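Local coordinates for ankyrin repeat and SOCS box protein 11 (Homo sapiens, PDB 4UUC), which recruits target proteins such as BIK, DIRAS2 and RPN1 to a cullin-5-RING E3 ubiquitin ligase for ubiquitination and subsequent proteasomal degradation, at residues Val28-Val33 with Asn59-Asn64; Ala142-Arg147 with Ala175-Val180. All coordinates share one frame; numbering follows the deposited sequence.

Contact 1. Residues Val28-Val33 with Asn59-Asn64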
ATOM      1  N   VAL A  28      -1.642  21.040 -25.909  1.00 27.42           N
ATOM      2  CA  VAL A  28      -2.197  21.379 -24.602  1.00 29.05           C
ATOM      3  C   VAL A  28      -1.117  21.245 -23.530  1.00 29.56           C
ATOM      4  O   VAL A  28      -0.134  20.522 -23.706  1.00 30.40           O
ATOM      5  CB  VAL A  28      -3.410  20.491 -24.224  1.00 32.68           C
ATOM      6  CG1 VAL A  28      -4.507  20.595 -25.275  1.00 34.53           C
ATOM      7  CG2 VAL A  28      -2.986  19.044 -24.037  1.00 27.40           C
ATOM      8  N   ASN A  29      -1.307  21.951 -22.420  1.00 29.67           N
ATOM      9  CA  ASN A  29      -0.357  21.920 -21.316  1.00 30.49           C
ATOM     10  C   ASN A  29      -0.451  20.622 -20.513  1.00 23.63           C
ATOM     11  O   ASN A  29      -1.388  20.426 -19.736  1.00 26.72           O
ATOM     12  CB  ASN A  29      -0.589  23.119 -20.399  1.00 33.85           C
ATOM     13  CG  ASN A  29       0.360  23.144 -19.219  1.00 30.86           C
ATOM     14  OD1 ASN A  29       1.412  22.499 -19.229  1.00 38.05           O
ATOM     15  ND2 ASN A  29      -0.007  23.899 -18.187  1.00 42.16           N
ATOM     16  N   VAL A  30       0.535  19.752 -20.698  1.00 21.57           N
ATOM     17  CA  VAL A  30       0.567  18.455 -20.033  1.00 24.38           C
ATOM     18  C   VAL A  30       0.585  18.584 -18.510  1.00 28.95           C
ATOM     19  O   VAL A  30       0.062  17.721 -17.799  1.00 22.88           O
ATOM     20  CB  VAL A  30       1.798  17.642 -20.506  1.00 30.50           C
ATOM     21  CG1 VAL A  30       2.170  16.540 -19.520  1.00 32.95           C
ATOM     22  CG2 VAL A  30       1.535  17.054 -21.884  1.00 32.12           C
ATOM     23  N   ASN A  31       1.174  19.669 -18.013  1.00 23.25           N
ATOM     24  CA  ASN A  31       1.411  19.821 -16.581  1.00 27.52           C
ATOM     25  C   ASN A  31       0.404  20.714 -15.862  1.00 24.98           C
ATOM     26  O   ASN A  31       0.589  21.043 -14.691  1.00 26.84           O
ATOM     27  CB  ASN A  31       2.826  20.355 -16.359  1.00 28.21           C
ATOM     28  CG  ASN A  31       3.876  19.286 -16.548  1.00 29.07           C
ATOM     29  OD1 ASN A  31       3.730  18.169 -16.051  1.00 33.56           O
ATOM     30  ND2 ASN A  31       4.932  19.611 -17.280  1.00 33.08           N
ATOM     31  N   LEU A  32      -0.670  21.087 -16.552  1.00 21.72           N
ATOM     32  CA  LEU A  32      -1.748  21.848 -15.931  1.00 23.18           C
ATOM     33  C   LEU A  32      -2.330  21.072 -14.757  1.00 28.64           C
ATOM     34  O   LEU A  32      -2.613  19.877 -14.877  1.00 21.55           O
ATOM     35  CB  LEU A  32      -2.845  22.163 -16.952  1.00 28.29           C
ATOM     36  CG  LEU A  32      -4.125  22.811 -16.413  1.00 34.02           C
ATOM     37  CD1 LEU A  32      -3.839  24.193 -15.857  1.00 40.18           C
ATOM     38  CD2 LEU A  32      -5.192  22.884 -17.489  1.00 41.86           C
ATOM     39  N   VAL A  33      -2.495  21.747 -13.625  1.00 20.00           N
ATOM     40  CA  VAL A  33      -3.074  21.118 -12.448  1.00 18.36           C
ATOM     41  C   VAL A  33      -4.355  21.821 -12.023  1.00 28.45           C
ATOM     42  O   VAL A  33      -4.598  22.979 -12.383  1.00 28.31           O
ATOM     43  CB  VAL A  33      -2.079  21.092 -11.258  1.00 20.21           C
ATOM     44  CG1 VAL A  33      -0.832  20.313 -11.626  1.00 22.45           C
ATOM     45  CG2 VAL A  33      -1.714  22.508 -10.813  1.00 24.30           C
ATOM     46  N   ASN A  59       6.028  13.282 -22.564  1.00 25.83           N
ATOM     47  CA  ASN A  59       5.858  14.692 -22.894  1.00 23.64           C
ATOM     48  C   ASN A  59       6.067  15.601 -21.681  1.00 25.28           C
ATOM     49  O   ASN A  59       5.540  16.713 -21.624  1.00 30.00           O
ATOM     50  CB  ASN A  59       4.477  14.916 -23.506  1.00 28.21           C
ATOM     51  CG  ASN A  59       4.382  14.381 -24.921  1.00 30.30           C
ATOM     52  OD1 ASN A  59       4.689  15.087 -25.882  1.00 33.51           O
ATOM     53  ND2 ASN A  59       3.974  13.125 -25.057  1.00 21.52           N
ATOM     54  N   GLY A  60       6.839  15.116 -20.713  1.00 28.75           N
ATOM     55  CA  GLY A  60       7.342  15.958 -19.641  1.00 29.80           C
ATOM     56  C   GLY A  60       6.503  16.056 -18.381  1.00 30.38           C
ATOM     57  O   GLY A  60       6.715  16.960 -17.574  1.00 26.98           O
ATOM     58  N   ALA A  61       5.558  15.138 -18.194  1.00 24.93           N
ATOM     59  CA  ALA A  61       4.754  15.130 -16.973  1.00 25.24           C
ATOM     60  C   ALA A  61       5.661  14.967 -15.750  1.00 21.39           C
ATOM     61  O   ALA A  61       6.692  14.298 -15.825  1.00 22.01           O
ATOM     62  CB  ALA A  61       3.707  14.017 -17.022  1.00 18.89           C
ATOM     63  N   HIS A  62       5.280  15.592 -14.637  1.00 19.69           N
ATOM     64  CA  HIS A  62       6.068  15.537 -13.407  1.00 24.98           C
ATOM     65  C   HIS A  62       5.803  14.241 -12.643  1.00 19.29           C
ATOM     66  O   HIS A  62       4.761  14.081 -12.009  1.00 20.88           O
ATOM     67  CB  HIS A  62       5.753  16.743 -12.522  1.00 26.17           C
ATOM     68  CG  HIS A  62       6.076  18.058 -13.160  1.00 30.35           C
ATOM     69  ND1 HIS A  62       7.119  18.219 -14.046  1.00 38.65           N
ATOM     70  CD2 HIS A  62       5.486  19.272 -13.049  1.00 34.67           C
ATOM     71  CE1 HIS A  62       7.162  19.477 -14.448  1.00 37.40           C
ATOM     72  NE2 HIS A  62       6.181  20.137 -13.858  1.00 31.31           N
ATOM     73  N   VAL A  63       6.765  13.326 -12.700  1.00 23.30           N
ATOM     74  CA  VAL A  63       6.597  11.983 -12.148  1.00 22.00           C
ATOM     75  C   VAL A  63       6.451  11.974 -10.621  1.00 23.79           C
ATOM     76  O   VAL A  63       5.896  11.028 -10.054  1.00 20.76           O
ATOM     77  CB  VAL A  63       7.786  11.079 -12.554  1.00 23.36           C
ATOM     78  CG1 VAL A  63       9.056  11.462 -11.786  1.00 28.27           C
ATOM     79  CG2 VAL A  63       7.443   9.607 -12.349  1.00 20.86           C
ATOM     80  N   ASN A  64       6.943  13.023  -9.963  1.00 20.24           N
ATOM     81  CA  ASN A  64       6.896  13.114  -8.502  1.00 23.20           C
ATOM     82  C   ASN A  64       6.008  14.259  -8.004  1.00 23.86           C
ATOM     83  O   ASN A  64       6.160  14.731  -6.874  1.00 21.13           O
ATOM     84  CB  ASN A  64       8.316  13.276  -7.941  1.00 21.29           C
ATOM     85  CG  ASN A  64       9.114  11.990  -7.990  1.00 30.35           C
ATOM     86  OD1 ASN A  64       8.694  10.958  -7.454  1.00 23.54           O
ATOM     87  ND2 ASN A  64      10.271  12.040  -8.639  1.00 25.75           N
TER
HETATM   88  O   HOH W   1       2.403  16.556 -14.602  1.00 28.93           O

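Contact 2. Residues Ala142-Arg147 with Ala175-Val180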
ATOM      1  N   ALA A 142      -1.260  -5.340   6.309  1.00 13.93           N
ATOM      2  CA  ALA A 142      -1.674  -6.610   5.717  1.00 15.17           C
ATOM      3  C   ALA A 142      -2.553  -7.411   6.678  1.00 16.18           C
ATOM      4  O   ALA A 142      -3.557  -8.002   6.272  1.00 15.87           O
ATOM      5  CB  ALA A 142      -0.448  -7.430   5.311  1.00 16.48           C
ATOM      6  N   CYS A 143      -2.159  -7.447   7.947  1.00 13.88           N
ATOM      7  CA  CYS A 143      -2.910  -8.180   8.960  1.00 14.35           C
ATOM      8  C   CYS A 143      -4.236  -7.501   9.294  1.00 18.06           C
ATOM      9  O   CYS A 143      -5.243  -8.168   9.517  1.00 16.89           O
ATOM     10  CB  CYS A 143      -2.066  -8.348  10.223  1.00 20.56           C
ATOM     11  SG  CYS A 143      -0.636  -9.442   9.999  1.00 16.37           S
ATOM     12  N   THR A 144      -4.243  -6.173   9.308  1.00 13.46           N
ATOM     13  CA  THR A 144      -5.465  -5.425   9.576  1.00 14.81           C
ATOM     14  C   THR A 144      -6.547  -5.706   8.524  1.00 15.42           C
ATOM     15  O   THR A 144      -7.733  -5.777   8.853  1.00 18.25           O
ATOM     16  CB  THR A 144      -5.173  -3.921   9.626  1.00 15.96           C
ATOM     17  OG1 THR A 144      -4.229  -3.666  10.672  1.00 17.74           O
ATOM     18  CG2 THR A 144      -6.446  -3.123   9.889  1.00 18.55           C
ATOM     19  N   TYR A 145      -6.133  -5.881   7.273  1.00 16.23           N
ATOM     20  CA  TYR A 145      -7.071  -6.055   6.159  1.00 16.82           C
ATOM     21  C   TYR A 145      -7.126  -7.483   5.604  1.00 17.61           C
ATOM     22  O   TYR A 145      -7.673  -7.715   4.524  1.00 18.58           O
ATOM     23  CB  TYR A 145      -6.721  -5.055   5.057  1.00 13.98           C
ATOM     24  CG  TYR A 145      -7.055  -3.649   5.498  1.00 17.34           C
ATOM     25  CD1 TYR A 145      -8.361  -3.186   5.453  1.00 23.00           C
ATOM     26  CD2 TYR A 145      -6.080  -2.810   6.018  1.00 17.67           C
ATOM     27  CE1 TYR A 145      -8.684  -1.915   5.879  1.00 20.70           C
ATOM     28  CE2 TYR A 145      -6.394  -1.532   6.447  1.00 21.67           C
ATOM     29  CZ  TYR A 145      -7.700  -1.094   6.377  1.00 29.48           C
ATOM     30  OH  TYR A 145      -8.029   0.176   6.802  1.00 32.04           O
ATOM     31  N   GLN A 146      -6.583  -8.432   6.361  1.00 16.30           N
ATOM     32  CA  GLN A 146      -6.730  -9.862   6.063  1.00 15.39           C
ATOM     33  C   GLN A 146      -6.150 -10.248   4.704  1.00 20.22           C
ATOM     34  O   GLN A 146      -6.705 -11.091   3.995  1.00 20.50           O
ATOM     35  CB  GLN A 146      -8.209 -10.264   6.124  1.00 24.16           C
ATOM     36  CG  GLN A 146      -8.910  -9.877   7.422  1.00 22.95           C
ATOM     37  CD  GLN A 146     -10.341 -10.382   7.487  1.00 37.22           C
ATOM     38  OE1 GLN A 146     -10.677 -11.228   8.316  1.00 29.13           O
ATOM     39  NE2 GLN A 146     -11.193  -9.861   6.613  1.00 41.37           N
ATOM     40  N   ARG A 147      -5.022  -9.642   4.352  1.00 18.20           N
ATOM     41  CA  ARG A 147      -4.371  -9.903   3.075  1.00 18.84           C
ATOM     42  C   ARG A 147      -3.384 -11.057   3.210  1.00 17.56           C
ATOM     43  O   ARG A 147      -2.185 -10.848   3.401  1.00 19.18           O
ATOM     44  CB  ARG A 147      -3.663  -8.642   2.577  1.00 18.18           C
ATOM     45  CG  ARG A 147      -4.570  -7.423   2.495  1.00 20.88           C
ATOM     46  CD  ARG A 147      -5.791  -7.667   1.618  1.00 21.29           C
ATOM     47  NE  ARG A 147      -6.565  -6.444   1.403  1.00 19.90           N
ATOM     48  CZ  ARG A 147      -7.759  -6.411   0.822  1.00 21.54           C
ATOM     49  NH1 ARG A 147      -8.322  -7.537   0.395  1.00 29.19           N
ATOM     50  NH2 ARG A 147      -8.394  -5.257   0.664  1.00 22.42           N
ATOM     51  N   ALA A 175      -5.752 -10.422  15.473  1.00 16.94           N
ATOM     52  CA  ALA A 175      -6.671 -10.936  16.487  1.00 15.44           C
ATOM     53  C   ALA A 175      -8.027 -10.234  16.436  1.00 17.89           C
ATOM     54  O   ALA A 175      -9.042 -10.811  16.820  1.00 20.12           O
ATOM     55  CB  ALA A 175      -6.056 -10.791  17.872  1.00 17.56           C
ATOM     56  N   ARG A 176      -8.036  -8.987  15.972  1.00 16.75           N
ATOM     57  CA  ARG A 176      -9.274  -8.221  15.861  1.00 16.44           C
ATOM     58  C   ARG A 176     -10.063  -8.564  14.600  1.00 22.16           C
ATOM     59  O   ARG A 176     -11.224  -8.166  14.467  1.00 20.71           O
ATOM     60  CB  ARG A 176      -8.980  -6.722  15.865  1.00 16.71           C
ATOM     61  CG  ARG A 176      -8.405  -6.194  17.156  1.00 19.67           C
ATOM     62  CD  ARG A 176      -8.449  -4.675  17.160  1.00 20.19           C
ATOM     63  NE  ARG A 176      -7.666  -4.097  18.245  1.00 22.53           N
ATOM     64  CZ  ARG A 176      -6.361  -3.848  18.183  1.00 21.54           C
ATOM     65  NH1 ARG A 176      -5.672  -4.126  17.084  1.00 18.85           N
ATOM     66  NH2 ARG A 176      -5.741  -3.317  19.225  1.00 20.03           N
ATOM     67  N   GLN A 177      -9.428  -9.278  13.673  1.00 18.13           N
ATOM     68  CA  GLN A 177     -10.069  -9.655  12.415  1.00 16.65           C
ATOM     69  C   GLN A 177     -10.577 -11.096  12.486  1.00 19.28           C
ATOM     70  O   GLN A 177     -10.731 -11.651  13.573  1.00 21.61           O
ATOM     71  CB  GLN A 177      -9.106  -9.492  11.234  1.00 18.16           C
ATOM     72  CG  GLN A 177      -8.315  -8.192  11.218  1.00 20.24           C
ATOM     73  CD  GLN A 177      -9.167  -6.964  11.453  1.00 27.92           C
ATOM     74  OE1 GLN A 177     -10.306  -6.881  10.991  1.00 24.26           O
ATOM     75  NE2 GLN A 177      -8.616  -5.998  12.181  1.00 26.76           N
ATOM     76  N   SER A 178     -10.828 -11.692  11.321  1.00 18.19           N
ATOM     77  CA  SER A 178     -11.487 -12.994  11.241  1.00 19.96           C
ATOM     78  C   SER A 178     -10.714 -14.020  10.407  1.00 24.38           C
ATOM     79  O   SER A 178     -11.292 -15.016   9.959  1.00 23.97           O
ATOM     80  CB  SER A 178     -12.893 -12.819  10.655  1.00 22.93           C
ATOM     81  OG  SER A 178     -13.667 -11.945  11.458  1.00 37.57           O
ATOM     82  N   ASN A 179      -9.416 -13.792  10.213  1.00 19.74           N
ATOM     83  CA  ASN A 179      -8.601 -14.676   9.376  1.00 18.23           C
ATOM     84  C   ASN A 179      -7.645 -15.552  10.177  1.00 18.15           C
ATOM     85  O   ASN A 179      -6.656 -15.072  10.736  1.00 15.76           O
ATOM     86  CB  ASN A 179      -7.796 -13.869   8.361  1.00 15.55           C
ATOM     87  CG  ASN A 179      -7.262 -14.734   7.236  1.00 19.47           C
ATOM     88  OD1 ASN A 179      -6.298 -15.474   7.415  1.00 17.74           O
ATOM     89  ND2 ASN A 179      -7.898 -14.652   6.070  1.00 23.43           N
ATOM     90  N   VAL A 180      -7.946 -16.845  10.198  1.00 15.11           N
ATOM     91  CA  VAL A 180      -7.162 -17.835  10.924  1.00 16.06           C
ATOM     92  C   VAL A 180      -5.806 -18.088  10.268  1.00 14.67           C
ATOM     93  O   VAL A 180      -4.806 -18.266  10.967  1.00 17.89           O
ATOM     94  CB  VAL A 180      -7.948 -19.169  11.038  1.00 18.12           C
ATOM     95  CG1 VAL A 180      -7.048 -20.326  11.494  1.00 21.23           C
ATOM     96  CG2 VAL A 180      -9.122 -19.009  11.990  1.00 17.96           C
TER

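Contact 1. Residues Val28-Val33 with Asn59-Asn64
The carboxamide of Asn31 lies flat over one face of the His62 imidazole, the two planes 10° apart. Its OD1 sits above the centre of the ring, 3.6 Å from the plane, while Asn31 ND2 comes 3.6 Å from His62 CE1. Both polar atoms of this amide also face the backbone, one in a good hydrogen bond, the other in a weak one. Asn31 ND2 donates to Gly60 O over 3.2 Å in a nearly straight bond (160°), the acceptor lying in the amide plane but the donor standing above the carbonyl plane of Gly60. Asn31 OD1 receives a weak bond from His62 N, and a water bridges the same two atoms, donating to OD1 and accepting from His62 N. An alanine in place of Asn31 would probably leave Gly60 O and His62 N without these side-chain partners and the imidazole free to turn.

Beside this polar pairing, Val30 supplies an apolar contact. With CG1 anti to the backbone N (chi1 159°), this methyl reaches Ala61 CB at 3.9 Å, and CG2 meets Asn59 CB at 4.0 Å; Val30 and Ala61 both also touch Leu56 of helix 50-58. Asn31 itself is set by a type I turn from Asn29 to Leu32, in which Asn29 OD1 accepts from Asn31 N as an Asx turn. Opposite, Gly60 takes a positive phi as the C' residue of a Schellman motif ending helix 50-58, and the Asn59 amide turns back to Ala55 O.

Equivalent loops after the second helices of ANK 1 and ANK 2 are joined at the surface by one asparagine beside a valine; the asparagine donates to one main-chain atom and accepts weakly from another, while its flat face packs on the imidazole.

Contact 2. Residues Ala142-Arg147 with Ala175-Val180
Gln146 and Gln177 bury the most surface here, and they divide the work: one reaches across to bond, the other folds in to pack. From Gln146 the chain runs out extended, CD anti to CA (chi2 -176°), and delivers OE1 to the backbone of the next repeat. Ser178 N donates to Gln146 OE1 over 3.0 Å, with the N-H bent to 146° and the donor tilted out of the amide plane. On the way, Gln146 CG passes 3.8 Å from Gln177 CB, so the aliphatic parts of the two glutamines meet before their amides diverge, 71° apart in plane.

Gln177 bends at chi2, and its CG and CD lie against the carbonyl oxygens at the end of helix 138-144: CG is 3.5 Å from Cys143 O, and CD is 3.2 Å from Thr144 O. Its NE2 instead donates to Ala173 O in its own repeat. Asn179 adds its CB, 3.9 Å from Gln146 OE1; its own OD1 caps Val182 N at the start of helix 180-188.

The contact therefore links the bends between the paired helices of ANK 5 and ANK 6. The turn joining helix 138-144 to helix 148-156 meets the one joining helix 170-175 to helix 180-188, and Asn179 also touches Val148 in the former repeat.

How the contacts relate
Following the chain from the N terminus, contact 1 comes first: residues 28-33, after helix 17-26, are met by residues 59-64, after helix 50-58, closing a loop that contains helices 40-46 and 50-58. Contact 2 opens only after this loop has closed. It closes a second one between 142-147 and 175-180, enclosing helices 148-156 and 170-175, so the two follow in series and neither nest nor cross. The centres of contact 1 and contact 2 are about 40 Å apart, on opposite sides of the chain's centre, and the two do not touch. Both join successive ankyrin repeats, contact 1 between loops that follow a repeat's second helix and contact 2 between turns linking a repeat's two helices.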